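Long-range contacts in glycoside hydrolase family protein (Novosphingobium sp. PP1Y, PDB 6Q2F), which probably hydrolyses alpha-L-rhamnosides, releasing L-rhamnose: residues 531-535 with 545-550; 409-414 with 528-532; 380-385 with 397-401. All coordinates share one frame; numbering follows the deposited sequence.

Contact 1 (531-535 with 545-550); sequences WLPAL and QSDRFL
Gln545 O, which lies 3.8 Å from Trp531 CZ3, accepts two hydrogen bonds. One is the helical bond from Phe549 N to Gln545 O, 2.8 Å. The other comes from Asn830 ND2. No hydrogen bond joins 531-535 to 545-550, and the contact is held by apolar packing. At its centre, Trp531 CB sits over one face of the Phe549 ring, 3.3 Å from the ring centroid and 8° off the normal. This is a CH-pi contact. Phe549 has CG anti to its backbone N (chi1 161°), and this carries the ring away from the helix so that one face meets Trp531 CB. The two rings are nearly parallel, 25° apart, but slid past each other, with the five-membered ring of Trp531 and the Phe549 ring 5.2 Å apart at their centroids. They therefore barely overlap. The far end of the indole meets Gln545, with Trp531 CH2 3.6 Å from Gln545 CB. The Gln545 amide is turned steeply to the indole, and its OE1 is bonded to Thr542 N. Leu535 comes to the edge of the phenyl ring, with Leu535 CG 4.0 Å from Phe549 CE2. Leu535 CD2 also meets Leu550 CD2 at 3.7 Å. Ala534 CB points between Ser546, Phe549 and Leu550. Ser546 OG beside it is satisfied by Val540 O. With an alanine in place of Phe549, Trp531 CB would probably lose the face it rests on, and a gap would open toward Leu535. The arrangement is a buried helix-to-loop packing. The loop that follows helix 516-524 turns back onto the start of helix 543-575, within the long connection between parallel strands 497-502 and 579-582 of a (beta/alpha)8 barrel.

Contact 2 (409-414 with 528-532); sequences PDSVID and ARPWL
Pro409 packs closely on Trp531 and Pro530, and this is the tight part of the contact, with the buried indole at its back. Pro409 CG lies over one face of the indole, shifted toward its rim, in an off-centre CH-pi contact. Pro409 CG is 3.7 Å from Trp531 CZ2. Pro409 also touches Pro530, with Pro409 CB 3.9 Å from Pro530 CB. Pro530 CB comes to 3.4 Å from Pro409 O as well. That carbonyl accepts the backbone bond from Val412 N that closes the short 3-10 turn 409-411. Val412 continues the apolar patch. Val412 CG2 reaches Pro530 O at 3.6 Å, and the side chain also touches Leu212 and Phe214 of strand 206-217. Strand 413-414, which follows directly, is an outer strand of a four-stranded antiparallel sheet, where Ile413 pairs with Ala213. The contact thus docks a sheet edge from the beta region inserted between barrel strands 127-131 and 497-502 onto the loop after helix 516-524. At the rim the contact is looser and polar, and a salt bridge between Asp414 and Arg529 replaces the proline-indole packing. Asp414 turns CG opposite its own N (chi1 -171°), beside the carbonyl carbon, and the carboxylate reaches the arginine. The arginine chain bends at chi2 and chi3 and offers its guanidinium side-on. Arg529 NE and Arg529 NH2 each lie 2.8 Å from Asp414 OD2, so one oxygen takes both bonds. The bonds are bent, 147° at NE. Asp414 OD2 receives Arg529 NH2 on its anti lone pair, while NE comes to the anti side, tilted out of the carboxylate plane. The two flat groups are 55° apart. Asp414 OD1 is held by Thr416 OG1, and Arg529 NH1 has a second acidic partner in Asp527.

Contact 3 (380-385 with 397-401); sequences DRYETK and LVGPH
The chain passes back beside itself here, with Asp380 CA and Gly399 CA 6.3 Å apart, and Arg381 takes a left-handed conformation (phi 52°, psi 48°) at the N-cap position of helix 382-385. Asp380 OD2 is the polar centre. Asp380 OD2 takes a bond from Arg381 NH2 at 2.7 Å, part of a salt bridge, and a weak one from Arg381 NE. The NH2 bond meets the syn lone pair of Asp380 OD2 and lies near the guanidinium plane. Asp380 OD1 is paired with Lys307 NZ. The carboxylate thus sits between two basic groups, which probably favours its ionised form. A water joins the segments, bonding to Asp380 OD2 at 2.7 Å, to Lys385 NZ at 2.7 Å and to Leu397 O at 2.8 Å. Lys385 runs extended beyond CG, and Lys385 NZ also bonds to Asp380 O at 2.7 Å. The site is a helix start just after the beta strand 366-374, with the loop 397-401 packed beside it. Arg381 bonds through its backbone to Thr317 of strand 316-325, which belongs to the same four-stranded antiparallel sheet as strand 366-374. Leu397 supplies the apolar half. Leu397 CD1 meets Thr384 CG2 tip to tip at 3.8 Å, while the leucine body slides past the lysine chain. Leu397 CB lies over the centre of one face of the Arg381 guanidinium, and Leu397 CD2 packs against Arg381 NH1. At the edge of the same guanidinium, Val398 O lies 3.3 Å from Arg381 NH2.

Contact 1 is buried, contact 3 partly buried, and contact 2 lies at the surface. Contacts 1 and 2 share Trp531 and Leu532. The loop after helix 516-524 therefore packs on helix 543-575 in one and on a sheet edge in the other. Contact 3 joins the same helix from another part of the chain, through the salt bridge of Lys385 NZ and Asp547 OD1 at 2.7 Å. Tyr382 also packs on the backbone of Ala534 and Leu535. Contacts 2 and 3 do not touch. The chemistry changes with place: contact 1 is apolar, contact 2 adds a salt bridge at its rim, and contact 3 combines a charged, water-bridged side with the packing of one leucine.

Contact 1 (531-535 with 545-550)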
loop_
_atom_site.group_PDB
_atom_site.type_symbol
_atom_site.label_atom_id
_atom_site.label_comp_id
_atom_site.label_asym_id
_atom_site.label_seq_id
_atom_site.Cartn_x
_atom_site.Cartn_y
_atom_site.Cartn_z
ATOM N N TRP A 531 -3.895 33.766 6.401
ATOM C CA TRP A 531 -2.784 32.991 5.874
ATOM C C TRP A 531 -3.032 32.450 4.472
ATOM O O TRP A 531 -2.068 32.054 3.802
ATOM C CB TRP A 531 -2.465 31.838 6.829
ATOM C CG TRP A 531 -2.114 32.346 8.189
ATOM C CD1 TRP A 531 -2.970 32.540 9.239
ATOM C CD2 TRP A 531 -0.815 32.750 8.647
ATOM N NE1 TRP A 531 -2.282 33.031 10.325
ATOM C CE2 TRP A 531 -0.960 33.173 9.988
ATOM C CE3 TRP A 531 0.457 32.785 8.057
ATOM C CZ2 TRP A 531 0.118 33.629 10.749
ATOM C CZ3 TRP A 531 1.529 33.232 8.812
ATOM C CH2 TRP A 531 1.351 33.656 10.144
ATOM N N LEU A 532 -4.279 32.460 3.999
ATOM C CA LEU A 532 -4.574 31.962 2.656
ATOM C C LEU A 532 -3.634 32.480 1.570
ATOM O O LEU A 532 -3.322 31.697 0.658
ATOM C CB LEU A 532 -6.027 32.286 2.283
ATOM C CG LEU A 532 -7.081 31.648 3.189
ATOM C CD1 LEU A 532 -8.476 31.979 2.704
ATOM C CD2 LEU A 532 -6.888 30.144 3.273
ATOM N N PRO A 533 -3.149 33.735 1.590
ATOM C CA PRO A 533 -2.261 34.168 0.497
ATOM C C PRO A 533 -1.023 33.310 0.344
ATOM O O PRO A 533 -0.474 33.232 -0.762
ATOM C CB PRO A 533 -1.913 35.611 0.886
ATOM C CG PRO A 533 -3.081 36.065 1.671
ATOM C CD PRO A 533 -3.476 34.867 2.480
ATOM N N ALA A 534 -0.575 32.653 1.417
ATOM C CA ALA A 534 0.550 31.728 1.314
ATOM C C ALA A 534 0.256 30.582 0.362
ATOM O O ALA A 534 1.171 30.061 -0.287
ATOM C CB ALA A 534 0.905 31.181 2.699
ATOM N N LEU A 535 -1.002 30.149 0.288
ATOM C CA LEU A 535 -1.378 29.082 -0.636
ATOM C C LEU A 535 -1.181 29.487 -2.088
ATOM O O LEU A 535 -1.150 28.614 -2.967
ATOM C CB LEU A 535 -2.841 28.692 -0.428
ATOM C CG LEU A 535 -3.205 28.082 0.915
ATOM C CD1 LEU A 535 -4.696 28.174 1.138
ATOM C CD2 LEU A 535 -2.745 26.624 0.933
ATOM N N GLN A 545 6.552 30.876 9.704
ATOM C CA GLN A 545 5.121 30.958 9.977
ATOM C C GLN A 545 4.293 30.510 8.777
ATOM O O GLN A 545 3.287 29.810 8.931
ATOM C CB GLN A 545 4.747 32.382 10.363
ATOM C CG GLN A 545 5.180 32.818 11.739
ATOM C CD GLN A 545 4.932 34.314 11.918
ATOM O OE1 GLN A 545 5.357 35.122 11.096
ATOM N NE2 GLN A 545 4.205 34.676 12.969
ATOM N N SER A 546 4.678 30.931 7.572
ATOM C CA SER A 546 3.938 30.488 6.395
ATOM C C SER A 546 4.140 29.001 6.170
ATOM O O SER A 546 3.197 28.292 5.811
ATOM C CB SER A 546 4.349 31.291 5.161
ATOM O OG SER A 546 3.609 32.502 5.095
ATOM N N ASP A 547 5.352 28.500 6.426
ATOM C CA ASP A 547 5.594 27.065 6.292
ATOM C C ASP A 547 4.782 26.275 7.311
ATOM O O ASP A 547 4.276 25.188 7.000
ATOM C CB ASP A 547 7.082 26.763 6.443
ATOM C CG ASP A 547 7.879 27.141 5.215
ATOM O OD1 ASP A 547 7.260 27.377 4.155
ATOM O OD2 ASP A 547 9.121 27.194 5.302
ATOM N N ARG A 548 4.632 26.807 8.532
ATOM C CA ARG A 548 3.814 26.109 9.517
ATOM C C ARG A 548 2.337 26.221 9.181
ATOM O O ARG A 548 1.585 25.257 9.361
ATOM C CB ARG A 548 4.089 26.634 10.921
ATOM C CG ARG A 548 5.447 26.210 11.435
ATOM C CD ARG A 548 5.756 26.853 12.760
ATOM N NE ARG A 548 7.095 26.467 13.182
ATOM C CZ ARG A 548 7.621 26.750 14.366
ATOM N NH1 ARG A 548 6.929 27.432 15.279
ATOM N NH2 ARG A 548 8.843 26.338 14.630
ATOM N N PHE A 549 1.899 27.370 8.659
ATOM C CA PHE A 549 0.513 27.432 8.220
ATOM C C PHE A 549 0.247 26.406 7.132
ATOM O O PHE A 549 -0.780 25.719 7.156
ATOM C CB PHE A 549 0.133 28.807 7.698
ATOM C CG PHE A 549 -1.097 28.763 6.840
ATOM C CD1 PHE A 549 -2.330 28.491 7.406
ATOM C CD2 PHE A 549 -1.016 28.924 5.469
ATOM C CE1 PHE A 549 -3.474 28.425 6.628
ATOM C CE2 PHE A 549 -2.156 28.853 4.685
ATOM C CZ PHE A 549 -3.385 28.600 5.265
ATOM N N LEU A 550 1.148 26.304 6.157
ATOM C CA LEU A 550 0.925 25.358 5.070
ATOM C C LEU A 550 0.918 23.928 5.594
ATOM O O LEU A 550 0.058 23.128 5.198
ATOM C CB LEU A 550 1.974 25.571 3.972
ATOM C CG LEU A 550 1.853 26.988 3.381
ATOM C CD1 LEU A 550 3.080 27.409 2.573
ATOM C CD2 LEU A 550 0.578 27.134 2.550
#

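Contact 2 (409-414 with 528-532)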
loop_
_atom_site.group_PDB
_atom_site.type_symbol
_atom_site.label_atom_id
_atom_site.label_comp_id
_atom_site.label_asym_id
_atom_site.label_seq_id
_atom_site.Cartn_x
_atom_site.Cartn_y
_atom_site.Cartn_z
ATOM N N PRO A 409 -0.096 39.235 8.893
ATOM C CA PRO A 409 -1.428 38.605 8.883
ATOM C C PRO A 409 -2.533 39.535 9.356
ATOM O O PRO A 409 -3.629 39.534 8.781
ATOM C CB PRO A 409 -1.270 37.405 9.830
ATOM C CG PRO A 409 0.173 37.263 10.087
ATOM C CD PRO A 409 0.880 38.513 9.719
ATOM N N ASP A 410 -2.275 40.336 10.390
ATOM C CA ASP A 410 -3.294 41.259 10.884
ATOM C C ASP A 410 -3.694 42.298 9.845
ATOM O O ASP A 410 -4.792 42.860 9.942
ATOM C CB ASP A 410 -2.798 41.950 12.153
ATOM C CG ASP A 410 -2.564 40.972 13.283
ATOM O OD1 ASP A 410 -3.361 40.016 13.409
ATOM O OD2 ASP A 410 -1.579 41.142 14.033
ATOM N N SER A 411 -2.837 42.551 8.853
ATOM C CA SER A 411 -3.162 43.497 7.790
ATOM C C SER A 411 -4.156 42.934 6.784
ATOM O O SER A 411 -4.741 43.710 6.021
ATOM C CB SER A 411 -1.902 43.902 7.029
ATOM O OG SER A 411 -0.848 44.222 7.908
ATOM N N VAL A 412 -4.336 41.612 6.733
ATOM C CA VAL A 412 -5.182 41.027 5.698
ATOM C C VAL A 412 -6.644 41.311 6.009
ATOM O O VAL A 412 -7.107 41.101 7.136
ATOM C CB VAL A 412 -4.933 39.519 5.569
ATOM C CG1 VAL A 412 -5.898 38.919 4.539
ATOM C CG2 VAL A 412 -3.484 39.255 5.175
ATOM N N ILE A 413 -7.377 41.779 5.002
ATOM C CA ILE A 413 -8.778 42.152 5.141
ATOM C C ILE A 413 -9.628 41.205 4.309
ATOM O O ILE A 413 -9.294 40.898 3.160
ATOM C CB ILE A 413 -9.022 43.613 4.710
ATOM C CG1 ILE A 413 -8.251 44.578 5.609
ATOM C CG2 ILE A 413 -10.497 43.945 4.764
ATOM C CD1 ILE A 413 -8.301 46.015 5.112
ATOM N N ASP A 414 -10.737 40.762 4.888
ATOM C CA ASP A 414 -11.684 39.888 4.205
ATOM C C ASP A 414 -12.732 40.750 3.523
ATOM O O ASP A 414 -13.647 41.256 4.169
ATOM C CB ASP A 414 -12.327 38.928 5.196
ATOM C CG ASP A 414 -13.158 37.867 4.512
ATOM O OD1 ASP A 414 -13.439 38.013 3.298
ATOM O OD2 ASP A 414 -13.528 36.882 5.183
ATOM N N ALA A 528 -7.694 30.441 9.367
ATOM C CA ALA A 528 -6.787 30.355 8.224
ATOM C C ALA A 528 -6.854 31.567 7.297
ATOM O O ALA A 528 -5.925 31.764 6.506
ATOM C CB ALA A 528 -7.065 29.089 7.407
ATOM N N ARG A 529 -7.893 32.403 7.393
ATOM C CA ARG A 529 -8.103 33.467 6.408
ATOM C C ARG A 529 -6.904 34.390 6.217
ATOM O O ARG A 529 -6.540 34.651 5.057
ATOM C CB ARG A 529 -9.361 34.270 6.767
ATOM C CG ARG A 529 -10.602 33.713 6.080
ATOM C CD ARG A 529 -11.841 33.755 6.981
ATOM N NE ARG A 529 -12.489 35.058 7.000
ATOM C CZ ARG A 529 -12.587 35.835 8.078
ATOM N NH1 ARG A 529 -12.076 35.433 9.237
ATOM N NH2 ARG A 529 -13.201 37.013 7.996
ATOM N N PRO A 530 -6.248 34.903 7.262
ATOM C CA PRO A 530 -5.106 35.797 7.018
ATOM C C PRO A 530 -3.935 35.097 6.353
ATOM O O PRO A 530 -3.064 35.772 5.781
ATOM C CB PRO A 530 -4.737 36.295 8.423
ATOM C CG PRO A 530 -5.954 36.063 9.254
ATOM C CD PRO A 530 -6.529 34.782 8.701
ATOM N N TRP A 531 -3.895 33.766 6.401
ATOM C CA TRP A 531 -2.784 32.991 5.874
ATOM C C TRP A 531 -3.032 32.450 4.472
ATOM O O TRP A 531 -2.068 32.054 3.802
ATOM C CB TRP A 531 -2.465 31.838 6.829
ATOM C CG TRP A 531 -2.114 32.346 8.189
ATOM C CD1 TRP A 531 -2.970 32.540 9.239
ATOM C CD2 TRP A 531 -0.815 32.750 8.647
ATOM N NE1 TRP A 531 -2.282 33.031 10.325
ATOM C CE2 TRP A 531 -0.960 33.173 9.988
ATOM C CE3 TRP A 531 0.457 32.785 8.057
ATOM C CZ2 TRP A 531 0.118 33.629 10.749
ATOM C CZ3 TRP A 531 1.529 33.232 8.812
ATOM C CH2 TRP A 531 1.351 33.656 10.144
ATOM N N LEU A 532 -4.279 32.460 3.999
ATOM C CA LEU A 532 -4.574 31.962 2.656
ATOM C C LEU A 532 -3.634 32.480 1.570
ATOM O O LEU A 532 -3.322 31.697 0.658
ATOM C CB LEU A 532 -6.027 32.286 2.283
ATOM C CG LEU A 532 -7.081 31.648 3.189
ATOM C CD1 LEU A 532 -8.476 31.979 2.704
ATOM C CD2 LEU A 532 -6.888 30.144 3.273
#

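Contact 3 (380-385 with 397-401)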
loop_
_atom_site.group_PDB
_atom_site.type_symbol
_atom_site.label_atom_id
_atom_site.label_comp_id
_atom_site.label_asym_id
_atom_site.label_seq_id
_atom_site.Cartn_x
_atom_site.Cartn_y
_atom_site.Cartn_z
ATOM N N ASP A 380 8.762 29.829 -0.642
ATOM C CA ASP A 380 9.598 28.859 -1.327
ATOM C C ASP A 380 8.844 27.545 -1.497
ATOM O O ASP A 380 8.308 26.996 -0.531
ATOM C CB ASP A 380 10.891 28.646 -0.544
ATOM C CG ASP A 380 11.788 27.634 -1.194
ATOM O OD1 ASP A 380 12.046 27.786 -2.409
ATOM O OD2 ASP A 380 12.211 26.681 -0.509
ATOM N N ARG A 381 8.782 27.066 -2.738
ATOM C CA ARG A 381 8.102 25.818 -3.089
ATOM C C ARG A 381 6.669 25.780 -2.563
ATOM O O ARG A 381 6.213 24.781 -1.991
ATOM C CB ARG A 381 8.914 24.608 -2.620
ATOM C CG ARG A 381 9.812 24.092 -3.750
ATOM C CD ARG A 381 10.984 23.346 -3.232
ATOM N NE ARG A 381 11.806 24.165 -2.353
ATOM C CZ ARG A 381 12.883 23.689 -1.742
ATOM N NH1 ARG A 381 13.227 22.421 -1.940
ATOM N NH2 ARG A 381 13.610 24.461 -0.943
ATOM N N TYR A 382 5.932 26.875 -2.814
ATOM C CA TYR A 382 4.577 26.983 -2.281
ATOM C C TYR A 382 3.636 25.983 -2.939
ATOM O O TYR A 382 2.716 25.476 -2.289
ATOM C CB TYR A 382 4.045 28.416 -2.435
ATOM C CG TYR A 382 3.378 28.743 -3.759
ATOM C CD1 TYR A 382 2.022 28.486 -3.963
ATOM C CD2 TYR A 382 4.100 29.309 -4.800
ATOM C CE1 TYR A 382 1.413 28.771 -5.171
ATOM C CE2 TYR A 382 3.499 29.608 -6.007
ATOM C CZ TYR A 382 2.153 29.339 -6.188
ATOM O OH TYR A 382 1.554 29.634 -7.398
ATOM N N GLU A 383 3.837 25.694 -4.233
ATOM C CA GLU A 383 2.941 24.769 -4.922
ATOM C C GLU A 383 2.862 23.432 -4.193
ATOM O O GLU A 383 1.767 22.910 -3.953
ATOM C CB GLU A 383 3.385 24.568 -6.375
ATOM C CG GLU A 383 3.315 25.841 -7.238
ATOM C CD GLU A 383 4.655 26.515 -7.353
ATOM O OE1 GLU A 383 5.545 26.159 -6.555
ATOM O OE2 GLU A 383 4.837 27.396 -8.220
ATOM N N THR A 384 4.012 22.859 -3.816
ATOM C CA THR A 384 3.956 21.578 -3.116
ATOM C C THR A 384 3.472 21.757 -1.681
ATOM O O THR A 384 2.693 20.939 -1.184
ATOM C CB THR A 384 5.308 20.843 -3.171
ATOM O OG1 THR A 384 5.215 19.604 -2.446
ATOM C CG2 THR A 384 6.434 21.659 -2.604
ATOM N N LYS A 385 3.878 22.844 -1.014
ATOM C CA LYS A 385 3.443 23.057 0.368
ATOM C C LYS A 385 1.943 23.293 0.456
ATOM O O LYS A 385 1.329 22.969 1.475
ATOM C CB LYS A 385 4.191 24.234 1.003
ATOM C CG LYS A 385 5.666 23.963 1.289
ATOM C CD LYS A 385 6.405 25.270 1.615
ATOM C CE LYS A 385 7.894 25.014 1.899
ATOM N NZ LYS A 385 8.668 26.278 2.064
ATOM N N LEU A 397 12.169 20.463 2.840
ATOM C CA LEU A 397 12.125 21.688 2.037
ATOM C C LEU A 397 12.689 22.843 2.863
ATOM O O LEU A 397 11.972 23.697 3.380
ATOM C CB LEU A 397 10.706 21.990 1.579
ATOM C CG LEU A 397 9.923 20.855 0.932
ATOM C CD1 LEU A 397 8.539 21.338 0.563
ATOM C CD2 LEU A 397 10.671 20.331 -0.289
ATOM N N VAL A 398 14.009 22.874 2.981
ATOM C CA VAL A 398 14.665 23.909 3.778
ATOM C C VAL A 398 14.693 25.204 2.977
ATOM O O VAL A 398 15.152 25.235 1.827
ATOM C CB VAL A 398 16.079 23.473 4.195
ATOM C CG1 VAL A 398 16.646 24.447 5.217
ATOM C CG2 VAL A 398 16.046 22.052 4.749
ATOM N N GLY A 399 14.193 26.270 3.577
ATOM C CA GLY A 399 14.120 27.541 2.897
ATOM C C GLY A 399 15.421 28.301 2.978
ATOM O O GLY A 399 16.362 27.943 3.708
ATOM N N PRO A 400 15.498 29.387 2.214
ATOM C CA PRO A 400 16.639 30.289 2.355
ATOM C C PRO A 400 16.610 30.932 3.727
ATOM O O PRO A 400 15.558 31.067 4.358
ATOM C CB PRO A 400 16.415 31.320 1.245
ATOM C CG PRO A 400 14.939 31.362 1.097
ATOM C CD PRO A 400 14.460 29.947 1.332
ATOM N N HIS A 401 17.788 31.314 4.207
ATOM C CA HIS A 401 17.913 31.874 5.541
ATOM C C HIS A 401 17.897 33.400 5.535
ATOM O O HIS A 401 18.449 34.022 6.450
ATOM C CB HIS A 401 19.181 31.338 6.201
ATOM C CG HIS A 401 19.237 29.840 6.250
ATOM N ND1 HIS A 401 18.187 29.074 6.711
ATOM C CD2 HIS A 401 20.209 28.967 5.891
ATOM C CE1 HIS A 401 18.509 27.794 6.636
ATOM N NE2 HIS A 401 19.732 27.702 6.143
HETATM O O HOH W 1 11.371 26.083 1.951
HETATM O O HOH W 2 9.437 24.511 4.884
#